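Local coordinates for [PSI+] inducibility protein 3 (PDB 1ZX6) that interacts with LAS17, RSP5 and SUP35, promotes de novo induction of the [PSI+] prion when overproduced, and is represented here by its SH3 domain, at residues Val5-Gln10 with Leu19-Gly24; Pro23-Gln28 with Gly40-Arg45; Glu31-Glu36 with Thr46-Ala51. One frame throughout, in Å; residues are numbered along the deposited sequence.

Interaction 1: residues Val5-Gln10 with Leu19-Gly24; sequences VEALYQ and LGLKPG
Gln-10, Ala-7 and Pro-23 carry this contact at the base of the RT loop of the SH3 fold, where the chain leaving strand 4-7 meets the diverging turn on its way back. Gln-10 runs extended with CG anti to its backbone N (chi1 -178°), passing Leu-21 O at 3.6 Å from CG. Its tip lies alongside Lys-22, the two chains pointing the same way, and Gln-10 OE1 comes 3.2 Å from Lys-22 CE; NE2 is hydrogen-bonded to Asp-12 OD1. Pro-23 sets ring atoms CB, CG and CD against the backbone of Leu-8 to Gln-10, with CG 3.8 Å from Gln-10 N. Proline and glycine suit their places, because Pro-23 and Gly-24 have the backbone angles of the two central residues of a type II turn, and the positive phi of Gly-24 favours glycine. Ala-7 faces the turn, and its small methyl fits closely: CB is 3.4 Å from Lys-22 O and 4.0 Å from Leu-21 CB. Leu-21 in turn packs on Val-54 and Phe-49. A water joins Gly-24 O to Glu-6 OE2, the latter weakly. Gly-24 N donates to Ala-7 O at 2.8 Å, nearly straight at 172°, reaching the oxygen from above the carbonyl plane.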
ATOM      1  N   VAL A   5       1.382  -7.245  -2.618  1.00 23.43           N
ATOM      2  CA  VAL A   5       2.650  -6.540  -2.659  1.00 23.05           C
ATOM      3  C   VAL A   5       3.194  -6.458  -1.233  1.00 23.60           C
ATOM      4  O   VAL A   5       2.441  -6.610  -0.269  1.00 23.27           O
ATOM      5  CB  VAL A   5       2.488  -5.112  -3.298  1.00 22.98           C
ATOM      6  CG1 VAL A   5       2.028  -5.241  -4.785  1.00 23.14           C
ATOM      7  CG2 VAL A   5       1.526  -4.241  -2.533  1.00 22.86           C
ATOM      8  N   GLU A   6       4.481  -6.183  -1.110  1.00 23.68           N
ATOM      9  CA  GLU A   6       5.109  -6.079   0.224  1.00 24.89           C
ATOM     10  C   GLU A   6       5.738  -4.696   0.371  1.00 24.03           C
ATOM     11  O   GLU A   6       6.517  -4.272  -0.486  1.00 22.41           O
ATOM     12  CB  GLU A   6       6.174  -7.166   0.420  1.00 24.79           C
ATOM     13  CG  GLU A   6       6.846  -7.100   1.796  1.00 24.93           C
ATOM     14  CD  GLU A   6       7.919  -8.176   2.017  1.00 27.25           C
ATOM     15  OE1 GLU A   6       8.175  -8.997   1.114  1.00 30.73           O
ATOM     16  OE2 GLU A   6       8.490  -8.200   3.121  1.00 30.56           O
ATOM     17  N   ALA A   7       5.455  -4.028   1.495  1.00 23.17           N
ATOM     18  CA  ALA A   7       6.059  -2.715   1.805  1.00 24.11           C
ATOM     19  C   ALA A   7       7.528  -2.841   2.173  1.00 24.11           C
ATOM     20  O   ALA A   7       7.930  -3.738   2.951  1.00 23.18           O
ATOM     21  CB  ALA A   7       5.294  -2.019   2.947  1.00 24.51           C
ATOM     22  N   LEU A   8       8.339  -1.976   1.564  1.00 24.97           N
ATOM     23  CA  LEU A   8       9.788  -1.961   1.760  1.00 24.02           C
ATOM     24  C   LEU A   8      10.207  -0.812   2.649  1.00 23.91           C
ATOM     25  O   LEU A   8      11.304  -0.832   3.209  1.00 23.40           O
ATOM     26  CB  LEU A   8      10.506  -1.799   0.428  1.00 26.22           C
ATOM     27  CG  LEU A   8      10.744  -2.999  -0.469  1.00 30.73           C
ATOM     28  CD1 LEU A   8      11.328  -2.528  -1.797  1.00 31.13           C
ATOM     29  CD2 LEU A   8      11.663  -3.997   0.197  1.00 30.51           C
ATOM     30  N   TYR A   9       9.346   0.195   2.729  1.00 23.79           N
ATOM     31  CA  TYR A   9       9.629   1.452   3.440  1.00 23.12           C
ATOM     32  C   TYR A   9       8.368   1.877   4.215  1.00 23.31           C
ATOM     33  O   TYR A   9       7.239   1.511   3.845  1.00 22.83           O
ATOM     34  CB  TYR A   9       9.996   2.567   2.450  1.00 23.33           C
ATOM     35  CG  TYR A   9      11.013   2.188   1.404  1.00 22.51           C
ATOM     36  CD1 TYR A   9      12.369   2.281   1.650  1.00 22.90           C
ATOM     37  CD2 TYR A   9      10.600   1.775   0.139  1.00 23.30           C
ATOM     38  CE1 TYR A   9      13.300   1.928   0.684  1.00 23.99           C
ATOM     39  CE2 TYR A   9      11.523   1.411  -0.829  1.00 22.93           C
ATOM     40  CZ  TYR A   9      12.873   1.479  -0.553  1.00 21.68           C
ATOM     41  OH  TYR A   9      13.825   1.116  -1.509  1.00 25.54           O
ATOM     42  N   GLN A  10       8.582   2.630   5.287  1.00 22.30           N
ATOM     43  CA  GLN A  10       7.498   3.107   6.173  1.00 21.34           C
ATOM     44  C   GLN A  10       6.805   4.305   5.523  1.00 22.48           C
ATOM     45  O   GLN A  10       7.438   5.305   5.225  1.00 21.30           O
ATOM     46  CB  GLN A  10       8.014   3.480   7.572  1.00 21.80           C
ATOM     47  CG  GLN A  10       6.889   3.918   8.515  1.00 21.54           C
ATOM     48  CD  GLN A  10       7.289   3.894   9.984  1.00 22.12           C
ATOM     49  OE1 GLN A  10       8.014   3.003  10.425  1.00 26.62           O
ATOM     50  NE2 GLN A  10       6.784   4.847  10.745  1.00 21.51           N
ATOM     51  N   LEU A  19      -3.501   4.637   3.374  1.00 23.65           N
ATOM     52  CA  LEU A  19      -3.191   3.356   4.016  1.00 23.58           C
ATOM     53  C   LEU A  19      -1.733   3.399   4.484  1.00 22.84           C
ATOM     54  O   LEU A  19      -0.789   3.264   3.685  1.00 23.33           O
ATOM     55  CB  LEU A  19      -3.390   2.216   3.012  1.00 23.24           C
ATOM     56  CG  LEU A  19      -3.051   0.775   3.495  1.00 23.22           C
ATOM     57  CD1 LEU A  19      -3.979   0.355   4.606  1.00 25.58           C
ATOM     58  CD2 LEU A  19      -3.094  -0.228   2.333  1.00 24.42           C
ATOM     59  N   GLY A  20      -1.551   3.560   5.784  1.00 22.82           N
ATOM     60  CA  GLY A  20      -0.221   3.536   6.367  1.00 22.78           C
ATOM     61  C   GLY A  20       0.426   2.180   6.157  1.00 22.86           C
ATOM     62  O   GLY A  20      -0.270   1.142   6.091  1.00 23.29           O
ATOM     63  N   LEU A  21       1.752   2.177   6.044  1.00 23.16           N
ATOM     64  CA  LEU A  21       2.525   0.973   5.747  1.00 23.01           C
ATOM     65  C   LEU A  21       3.780   0.894   6.638  1.00 22.74           C
ATOM     66  O   LEU A  21       4.438   1.900   6.873  1.00 21.95           O
ATOM     67  CB  LEU A  21       2.960   0.945   4.268  1.00 24.59           C
ATOM     68  CG  LEU A  21       1.953   1.026   3.124  1.00 28.82           C
ATOM     69  CD1 LEU A  21       2.716   1.164   1.797  1.00 31.87           C
ATOM     70  CD2 LEU A  21       1.029  -0.179   3.101  1.00 29.54           C
ATOM     71  N   LYS A  22       4.106  -0.292   7.115  1.00 22.43           N
ATOM     72  CA  LYS A  22       5.387  -0.492   7.826  1.00 24.72           C
ATOM     73  C   LYS A  22       6.138  -1.508   6.978  1.00 24.35           C
ATOM     74  O   LYS A  22       5.531  -2.361   6.368  1.00 22.81           O
ATOM     75  CB  LYS A  22       5.188  -0.981   9.256  1.00 26.72           C
ATOM     76  CG  LYS A  22       4.492   0.063  10.150  1.00 29.93           C
ATOM     77  CD  LYS A  22       4.904   0.001  11.608  1.00 30.66           C
ATOM     78  CE  LYS A  22       6.207   0.735  11.875  1.00 33.37           C
ATOM     79  NZ  LYS A  22       6.489   0.872  13.340  1.00 34.30           N
ATOM     80  N   PRO A  23       7.458  -1.431   6.940  1.00 23.06           N
ATOM     81  CA  PRO A  23       8.168  -2.425   6.136  1.00 23.98           C
ATOM     82  C   PRO A  23       7.849  -3.864   6.530  1.00 23.65           C
ATOM     83  O   PRO A  23       7.825  -4.180   7.732  1.00 23.68           O
ATOM     84  CB  PRO A  23       9.640  -2.110   6.432  1.00 23.81           C
ATOM     85  CG  PRO A  23       9.644  -0.684   6.869  1.00 23.42           C
ATOM     86  CD  PRO A  23       8.377  -0.504   7.624  1.00 22.86           C
ATOM     87  N   GLY A  24       7.577  -4.705   5.535  1.00 23.73           N
ATOM     88  CA  GLY A  24       7.223  -6.093   5.746  1.00 23.73           C
ATOM     89  C   GLY A  24       5.734  -6.346   5.587  1.00 23.84           C
ATOM     90  O   GLY A  24       5.329  -7.493   5.438  1.00 27.26           O
TER
HETATM   91  O   HOH W   1       6.529  -9.983   5.249  1.00 23.15           O

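Interaction 2: residues Pro23-Gln28 with Gly40-Arg45; sequences PGDKVQ and GSCNGR
Gln-28 and Ser-41 form an antiparallel hydrogen-bonded pair, gripping each other through both backbone groups. Gln-28 N donates to Ser-41 O at 2.8 Å, and Ser-41 N returns a bond to Gln-28 O at 3.0 Å; both donors lie in the plane of the carbonyl they reach. On the side of the sheet where their side chains stand, Ser-41 OG, turned between its own N and carbonyl carbon (chi1 68°), sits 3.4 Å from Gln-28 CB. Gln-28 also touches Tyr-4 there, and Ser-41 touches Thr-46. Glycine suits position 40: its CA lies 3.0 Å from Gln-28 O, and a CB would clash with both that oxygen and Val-27 CG1. Val-27 turns CG2 to Cys-42 CB at 4.1 Å and joins the hydrophobic core with Val-5, Leu-21 and Phe-49, a fitting place for a compact branched residue. The short segments run 135° apart, a strongly twisted antiparallel pair, and Cys-42 SG, anti to its backbone N, packs against Asp-25 CB at 3.9 Å. Asp-25 OD2, held by the backbone N of Lys-22, lies at the edge of the Arg-45 guanidinium, near its plane, 4.5 Å from Arg-45 NH2, too far for a salt bridge, while Arg-45 NH1 is hydrogen-bonded to Gly-20 O. Asn-43 and Gly-44, types tolerant of positive phi, take the central places of the Cys-42 to Arg-45 type I' turn, the tight distal hairpin characteristic of SH3 domains.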
ATOM      1  N   PRO A  23       7.458  -1.431   6.940  1.00 23.06           N
ATOM      2  CA  PRO A  23       8.168  -2.425   6.136  1.00 23.98           C
ATOM      3  C   PRO A  23       7.849  -3.864   6.530  1.00 23.65           C
ATOM      4  O   PRO A  23       7.825  -4.180   7.732  1.00 23.68           O
ATOM      5  CB  PRO A  23       9.640  -2.110   6.432  1.00 23.81           C
ATOM      6  CG  PRO A  23       9.644  -0.684   6.869  1.00 23.42           C
ATOM      7  CD  PRO A  23       8.377  -0.504   7.624  1.00 22.86           C
ATOM      8  N   GLY A  24       7.577  -4.705   5.535  1.00 23.73           N
ATOM      9  CA  GLY A  24       7.223  -6.093   5.746  1.00 23.73           C
ATOM     10  C   GLY A  24       5.734  -6.346   5.587  1.00 23.84           C
ATOM     11  O   GLY A  24       5.329  -7.493   5.438  1.00 27.26           O
ATOM     12  N   ASP A  25       4.918  -5.288   5.660  1.00 24.45           N
ATOM     13  CA  ASP A  25       3.456  -5.414   5.564  1.00 24.27           C
ATOM     14  C   ASP A  25       3.116  -5.922   4.164  1.00 23.64           C
ATOM     15  O   ASP A  25       3.581  -5.346   3.191  1.00 24.70           O
ATOM     16  CB  ASP A  25       2.741  -4.055   5.698  1.00 25.57           C
ATOM     17  CG  ASP A  25       2.607  -3.569   7.137  1.00 23.72           C
ATOM     18  OD1 ASP A  25       2.853  -4.354   8.076  1.00 26.65           O
ATOM     19  OD2 ASP A  25       2.194  -2.377   7.301  1.00 25.90           O
ATOM     20  N   LYS A  26       2.295  -6.978   4.078  1.00 22.64           N
ATOM     21  CA  LYS A  26       1.771  -7.479   2.796  1.00 24.36           C
ATOM     22  C   LYS A  26       0.358  -6.946   2.590  1.00 23.93           C
ATOM     23  O   LYS A  26      -0.489  -7.038   3.468  1.00 24.29           O
ATOM     24  CB  LYS A  26       1.840  -9.010   2.752  1.00 24.76           C
ATOM     25  CG  LYS A  26       3.308  -9.524   2.821  1.00 25.21           C
ATOM     26  CD  LYS A  26       3.462 -11.026   2.980  1.00 26.37           C
ATOM     27  CE  LYS A  26       3.008 -11.510   4.324  1.00 26.39           C
ATOM     28  NZ  LYS A  26       3.726 -10.911   5.495  1.00 23.54           N
ATOM     29  N   VAL A  27       0.131  -6.399   1.400  1.00 23.20           N
ATOM     30  CA  VAL A  27      -1.023  -5.586   1.080  1.00 22.51           C
ATOM     31  C   VAL A  27      -1.728  -6.234  -0.094  1.00 22.47           C
ATOM     32  O   VAL A  27      -1.087  -6.589  -1.085  1.00 23.81           O
ATOM     33  CB  VAL A  27      -0.587  -4.184   0.691  1.00 22.96           C
ATOM     34  CG1 VAL A  27      -1.763  -3.279   0.423  1.00 24.62           C
ATOM     35  CG2 VAL A  27       0.312  -3.603   1.775  1.00 24.21           C
ATOM     36  N   GLN A  28      -3.035  -6.407   0.024  1.00 23.50           N
ATOM     37  CA  GLN A  28      -3.831  -6.882  -1.096  1.00 24.32           C
ATOM     38  C   GLN A  28      -3.988  -5.714  -2.063  1.00 24.57           C
ATOM     39  O   GLN A  28      -4.521  -4.690  -1.692  1.00 25.04           O
ATOM     40  CB  GLN A  28      -5.200  -7.363  -0.628  1.00 23.85           C
ATOM     41  CG  GLN A  28      -6.040  -7.906  -1.756  1.00 25.23           C
ATOM     42  CD  GLN A  28      -7.364  -8.517  -1.300  1.00 26.25           C
ATOM     43  OE1 GLN A  28      -7.780  -8.377  -0.147  1.00 32.84           O
ATOM     44  NE2 GLN A  28      -8.007  -9.237  -2.210  1.00 31.11           N
ATOM     45  N   GLY A  40      -5.228  -0.364  -1.792  1.00 21.74           N
ATOM     46  CA  GLY A  40      -5.067  -1.726  -1.277  1.00 22.11           C
ATOM     47  C   GLY A  40      -5.618  -1.877   0.126  1.00 21.56           C
ATOM     48  O   GLY A  40      -6.157  -0.924   0.681  1.00 21.73           O
ATOM     49  N   SER A  41      -5.502  -3.093   0.648  1.00 22.38           N
ATOM     50  CA  SER A  41      -5.942  -3.411   2.002  1.00 24.31           C
ATOM     51  C   SER A  41      -4.840  -4.169   2.743  1.00 25.53           C
ATOM     52  O   SER A  41      -4.113  -4.969   2.151  1.00 24.86           O
ATOM     53  CB  SER A  41      -7.258  -4.203   1.996  1.00 26.04           C
ATOM     54  OG  SER A  41      -7.075  -5.494   1.452  1.00 30.59           O
ATOM     55  N   CYS A  42      -4.726  -3.894   4.039  1.00 24.68           N
ATOM     56  CA  CYS A  42      -3.721  -4.528   4.886  1.00 24.84           C
ATOM     57  C   CYS A  42      -4.250  -4.577   6.314  1.00 24.52           C
ATOM     58  O   CYS A  42      -4.605  -3.553   6.867  1.00 23.93           O
ATOM     59  CB  CYS A  42      -2.414  -3.723   4.879  1.00 26.02           C
ATOM     60  SG  CYS A  42      -1.102  -4.454   5.844  1.00 28.55           S
ATOM     61  N   ASN A  43      -4.280  -5.767   6.890  1.00 25.37           N
ATOM     62  CA  ASN A  43      -4.661  -5.946   8.275  1.00 25.73           C
ATOM     63  C   ASN A  43      -5.995  -5.266   8.578  1.00 25.65           C
ATOM     64  O   ASN A  43      -6.142  -4.604   9.610  1.00 25.60           O
ATOM     65  CB  ASN A  43      -3.561  -5.380   9.176  1.00 25.90           C
ATOM     66  CG  ASN A  43      -2.221  -6.094   8.994  1.00 29.54           C
ATOM     67  OD1 ASN A  43      -2.180  -7.257   8.567  1.00 29.38           O
ATOM     68  ND2 ASN A  43      -1.111  -5.401   9.336  1.00 28.15           N
ATOM     69  N   GLY A  44      -6.955  -5.402   7.662  1.00 24.67           N
ATOM     70  CA  GLY A  44      -8.294  -4.871   7.885  1.00 24.75           C
ATOM     71  C   GLY A  44      -8.527  -3.419   7.486  1.00 24.37           C
ATOM     72  O   GLY A  44      -9.661  -2.966   7.502  1.00 24.50           O
ATOM     73  N   ARG A  45      -7.470  -2.690   7.127  1.00 22.88           N
ATOM     74  CA  ARG A  45      -7.577  -1.281   6.701  1.00 23.88           C
ATOM     75  C   ARG A  45      -7.523  -1.172   5.173  1.00 22.52           C
ATOM     76  O   ARG A  45      -6.747  -1.893   4.533  1.00 22.98           O
ATOM     77  CB  ARG A  45      -6.410  -0.459   7.297  1.00 23.99           C
ATOM     78  CG  ARG A  45      -6.447  -0.255   8.801  1.00 27.59           C
ATOM     79  CD  ARG A  45      -5.093   0.232   9.338  1.00 30.17           C
ATOM     80  NE  ARG A  45      -4.050  -0.762   9.072  1.00 34.74           N
ATOM     81  CZ  ARG A  45      -2.974  -0.587   8.309  1.00 34.83           C
ATOM     82  NH1 ARG A  45      -2.716   0.572   7.701  1.00 36.66           N
ATOM     83  NH2 ARG A  45      -2.146  -1.601   8.145  1.00 34.87           N
TER

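Interaction 3: residues Glu31-Glu36 with Thr46-Ala51; sequences EKLSPE and TGIFPA
The n-Src loop of the SH3 domain, which links strands 26-32 and 37-42, here leans on the last part of strand 45-50 and on the start of the 3-10 turn after it. The contact is small, with two separate points of touch on the surface. At the first, Leu-33 and Ile-48 cross at about a right angle, tip to branch: Leu-33 CD1 rests 3.7 Å from Ile-48 CG2. Each has the group that leads toward the touch anti to its carbonyl carbon, CG in Leu-33 and CG2 in Ile-48, so the two apolar chains reach across a wide backbone separation, 8.9 Å between Leu-33 CA and Ile-48 CA. At the second, Ala-51 points its methyl at the loop, and CB comes 3.3 Å from Pro-35 O, a spot suited to a minimal side chain. Ser-34 helps to hold the loop's bend: its OG accepts from Glu-36 N at 3.0 Å in an ST turn and also from the backbone N of Trp-37. Proline at 35 fits this bend, since its ring restrains phi and it has no N-H to be satisfied. Glu-36 O faces strand 45-50, where Pro-50 CA lies 3.2 Å from Glu-36 O, a CA-H...O contact. Ala-51 N donates to Glu-36 O at 3.0 Å, lying well above the carbonyl plane, with a C=O...N angle of 119°.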
ATOM      1  N   GLU A  31      -6.476  -1.905  -6.735  1.00 22.41           N
ATOM      2  CA  GLU A  31      -6.465  -1.157  -8.009  1.00 22.61           C
ATOM      3  C   GLU A  31      -5.160  -0.381  -8.171  1.00 21.99           C
ATOM      4  O   GLU A  31      -4.634   0.206  -7.205  1.00 24.43           O
ATOM      5  CB  GLU A  31      -7.611  -0.163  -8.030  1.00 22.14           C
ATOM      6  CG  GLU A  31      -7.878   0.475  -9.396  1.00 23.96           C
ATOM      7  CD  GLU A  31      -9.128   1.353  -9.407  1.00 25.50           C
ATOM      8  OE1 GLU A  31      -9.862   1.394  -8.390  1.00 29.87           O
ATOM      9  OE2 GLU A  31      -9.349   2.034 -10.416  1.00 29.90           O
ATOM     10  N   LYS A  32      -4.604  -0.380  -9.381  1.00 21.34           N
ATOM     11  CA  LYS A  32      -3.496   0.504  -9.655  1.00 21.67           C
ATOM     12  C   LYS A  32      -4.083   1.806 -10.181  1.00 21.05           C
ATOM     13  O   LYS A  32      -4.474   1.878 -11.345  1.00 20.56           O
ATOM     14  CB  LYS A  32      -2.510  -0.125 -10.639  1.00 23.12           C
ATOM     15  CG  LYS A  32      -1.886  -1.413 -10.119  1.00 23.48           C
ATOM     16  CD  LYS A  32      -0.851  -1.940 -11.092  1.00 24.85           C
ATOM     17  CE  LYS A  32      -0.006  -3.053 -10.508  1.00 26.03           C
ATOM     18  NZ  LYS A  32       1.228  -3.322 -11.339  1.00 30.64           N
ATOM     19  N   LEU A  33      -4.175   2.816  -9.332  1.00 22.71           N
ATOM     20  CA  LEU A  33      -4.845   4.089  -9.718  1.00 21.26           C
ATOM     21  C   LEU A  33      -4.062   4.863 -10.803  1.00 22.03           C
ATOM     22  O   LEU A  33      -4.649   5.472 -11.686  1.00 20.27           O
ATOM     23  CB  LEU A  33      -5.070   4.959  -8.466  1.00 21.89           C
ATOM     24  CG  LEU A  33      -5.910   4.310  -7.369  1.00 22.27           C
ATOM     25  CD1 LEU A  33      -5.954   5.181  -6.125  1.00 27.58           C
ATOM     26  CD2 LEU A  33      -7.302   4.010  -7.881  1.00 26.69           C
ATOM     27  N   SER A  34      -2.732   4.858 -10.673  1.00 20.46           N
ATOM     28  CA  SER A  34      -1.791   5.457 -11.598  1.00 20.85           C
ATOM     29  C   SER A  34      -0.416   4.810 -11.310  1.00 22.10           C
ATOM     30  O   SER A  34      -0.293   3.965 -10.396  1.00 22.01           O
ATOM     31  CB  SER A  34      -1.726   6.963 -11.384  1.00 19.90           C
ATOM     32  OG  SER A  34      -0.969   7.221 -10.191  1.00 20.72           O
ATOM     33  N   PRO A  35       0.621   5.189 -12.080  1.00 22.76           N
ATOM     34  CA  PRO A  35       1.941   4.683 -11.783  1.00 22.65           C
ATOM     35  C   PRO A  35       2.372   5.039 -10.374  1.00 23.49           C
ATOM     36  O   PRO A  35       3.278   4.388  -9.841  1.00 24.85           O
ATOM     37  CB  PRO A  35       2.838   5.402 -12.791  1.00 22.31           C
ATOM     38  CG  PRO A  35       1.937   5.826 -13.918  1.00 21.86           C
ATOM     39  CD  PRO A  35       0.592   6.026 -13.296  1.00 21.11           C
ATOM     40  N   GLU A  36       1.764   6.073  -9.798  1.00 23.34           N
ATOM     41  CA  GLU A  36       2.272   6.617  -8.553  1.00 24.39           C
ATOM     42  C   GLU A  36       1.475   6.331  -7.289  1.00 23.81           C
ATOM     43  O   GLU A  36       2.040   6.412  -6.208  1.00 23.65           O
ATOM     44  CB  GLU A  36       2.507   8.123  -8.735  1.00 25.74           C
ATOM     45  CG  GLU A  36       3.717   8.377  -9.700  1.00 27.17           C
ATOM     46  CD  GLU A  36       4.192   9.825  -9.749  1.00 28.50           C
ATOM     47  OE1 GLU A  36       3.585  10.695  -9.077  1.00 31.48           O
ATOM     48  OE2 GLU A  36       5.165  10.088 -10.490  1.00 28.75           O
ATOM     49  N   THR A  46      -8.283  -0.235   4.597  1.00 22.30           N
ATOM     50  CA  THR A  46      -8.297  -0.025   3.146  1.00 23.27           C
ATOM     51  C   THR A  46      -7.971   1.454   2.861  1.00 24.06           C
ATOM     52  O   THR A  46      -8.500   2.338   3.508  1.00 24.80           O
ATOM     53  CB  THR A  46      -9.648  -0.390   2.514  1.00 23.91           C
ATOM     54  OG1 THR A  46      -9.925  -1.782   2.733  1.00 24.56           O
ATOM     55  CG2 THR A  46      -9.668  -0.097   1.006  1.00 23.48           C
ATOM     56  N   GLY A  47      -7.066   1.707   1.917  1.00 22.07           N
ATOM     57  CA  GLY A  47      -6.768   3.068   1.508  1.00 22.22           C
ATOM     58  C   GLY A  47      -5.746   3.105   0.387  1.00 23.47           C
ATOM     59  O   GLY A  47      -5.446   2.070  -0.238  1.00 23.23           O
ATOM     60  N   ILE A  48      -5.174   4.287   0.186  1.00 22.52           N
ATOM     61  CA  ILE A  48      -4.239   4.508  -0.884  1.00 22.86           C
ATOM     62  C   ILE A  48      -2.848   4.805  -0.343  1.00 22.46           C
ATOM     63  O   ILE A  48      -2.683   5.329   0.771  1.00 23.55           O
ATOM     64  CB  ILE A  48      -4.734   5.588  -1.874  1.00 24.26           C
ATOM     65  CG1 ILE A  48      -4.799   6.973  -1.246  1.00 24.38           C
ATOM     66  CG2 ILE A  48      -6.117   5.194  -2.444  1.00 25.37           C
ATOM     67  CD1 ILE A  48      -5.064   8.077  -2.287  1.00 25.94           C
ATOM     68  N   PHE A  49      -1.864   4.495  -1.169  1.00 22.67           N
ATOM     69  CA  PHE A  49      -0.476   4.611  -0.778  1.00 21.12           C
ATOM     70  C   PHE A  49       0.367   4.768  -2.030  1.00 21.78           C
ATOM     71  O   PHE A  49      -0.054   4.311  -3.091  1.00 21.99           O
ATOM     72  CB  PHE A  49      -0.026   3.395   0.043  1.00 21.25           C
ATOM     73  CG  PHE A  49      -0.142   2.103  -0.681  1.00 21.92           C
ATOM     74  CD1 PHE A  49       0.929   1.607  -1.430  1.00 21.87           C
ATOM     75  CD2 PHE A  49      -1.327   1.408  -0.674  1.00 25.46           C
ATOM     76  CE1 PHE A  49       0.823   0.419  -2.153  1.00 24.63           C
ATOM     77  CE2 PHE A  49      -1.445   0.222  -1.366  1.00 22.22           C
ATOM     78  CZ  PHE A  49      -0.369  -0.279  -2.118  1.00 21.34           C
ATOM     79  N   PRO A  50       1.542   5.426  -1.945  1.00 21.09           N
ATOM     80  CA  PRO A  50       2.366   5.525  -3.163  1.00 22.85           C
ATOM     81  C   PRO A  50       2.988   4.190  -3.600  1.00 21.41           C
ATOM     82  O   PRO A  50       3.479   3.431  -2.797  1.00 22.34           O
ATOM     83  CB  PRO A  50       3.434   6.551  -2.786  1.00 21.52           C
ATOM     84  CG  PRO A  50       2.953   7.126  -1.391  1.00 24.56           C
ATOM     85  CD  PRO A  50       2.227   6.047  -0.785  1.00 22.72           C
ATOM     86  N   ALA A  51       2.975   3.930  -4.910  1.00 23.52           N
ATOM     87  CA  ALA A  51       3.425   2.685  -5.472  1.00 23.45           C
ATOM     88  C   ALA A  51       4.885   2.368  -5.216  1.00 23.28           C
ATOM     89  O   ALA A  51       5.232   1.194  -5.085  1.00 23.82           O
ATOM     90  CB  ALA A  51       3.172   2.692  -6.993  1.00 23.40           C
TER

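Overall arrangement
All three contacts belong to one small antiparallel barrel: interactions 1 and 3 bring loops against strands, interaction 2 joins the two strands of a hairpin. Interactions 1 and 2 are partly buried and continuous: they share Pro-23 and Gly-24, and strands 4-7 and 26-32 pair between them, Ala-7 N with Asp-25 O and Val-5 O with Val-27 N. Interaction 3 is a surface contact across the chain's centre from both, yet its strand 45-50 reaches interaction 1 through Leu-19 N and Ile-48 O. Paired strand bonds dominate interaction 2. Interaction 1 adds Gln-10/Lys-22 packing, Ala-7 and Pro-23 to one backbone bond, interaction 3 small or apolar side chains to another.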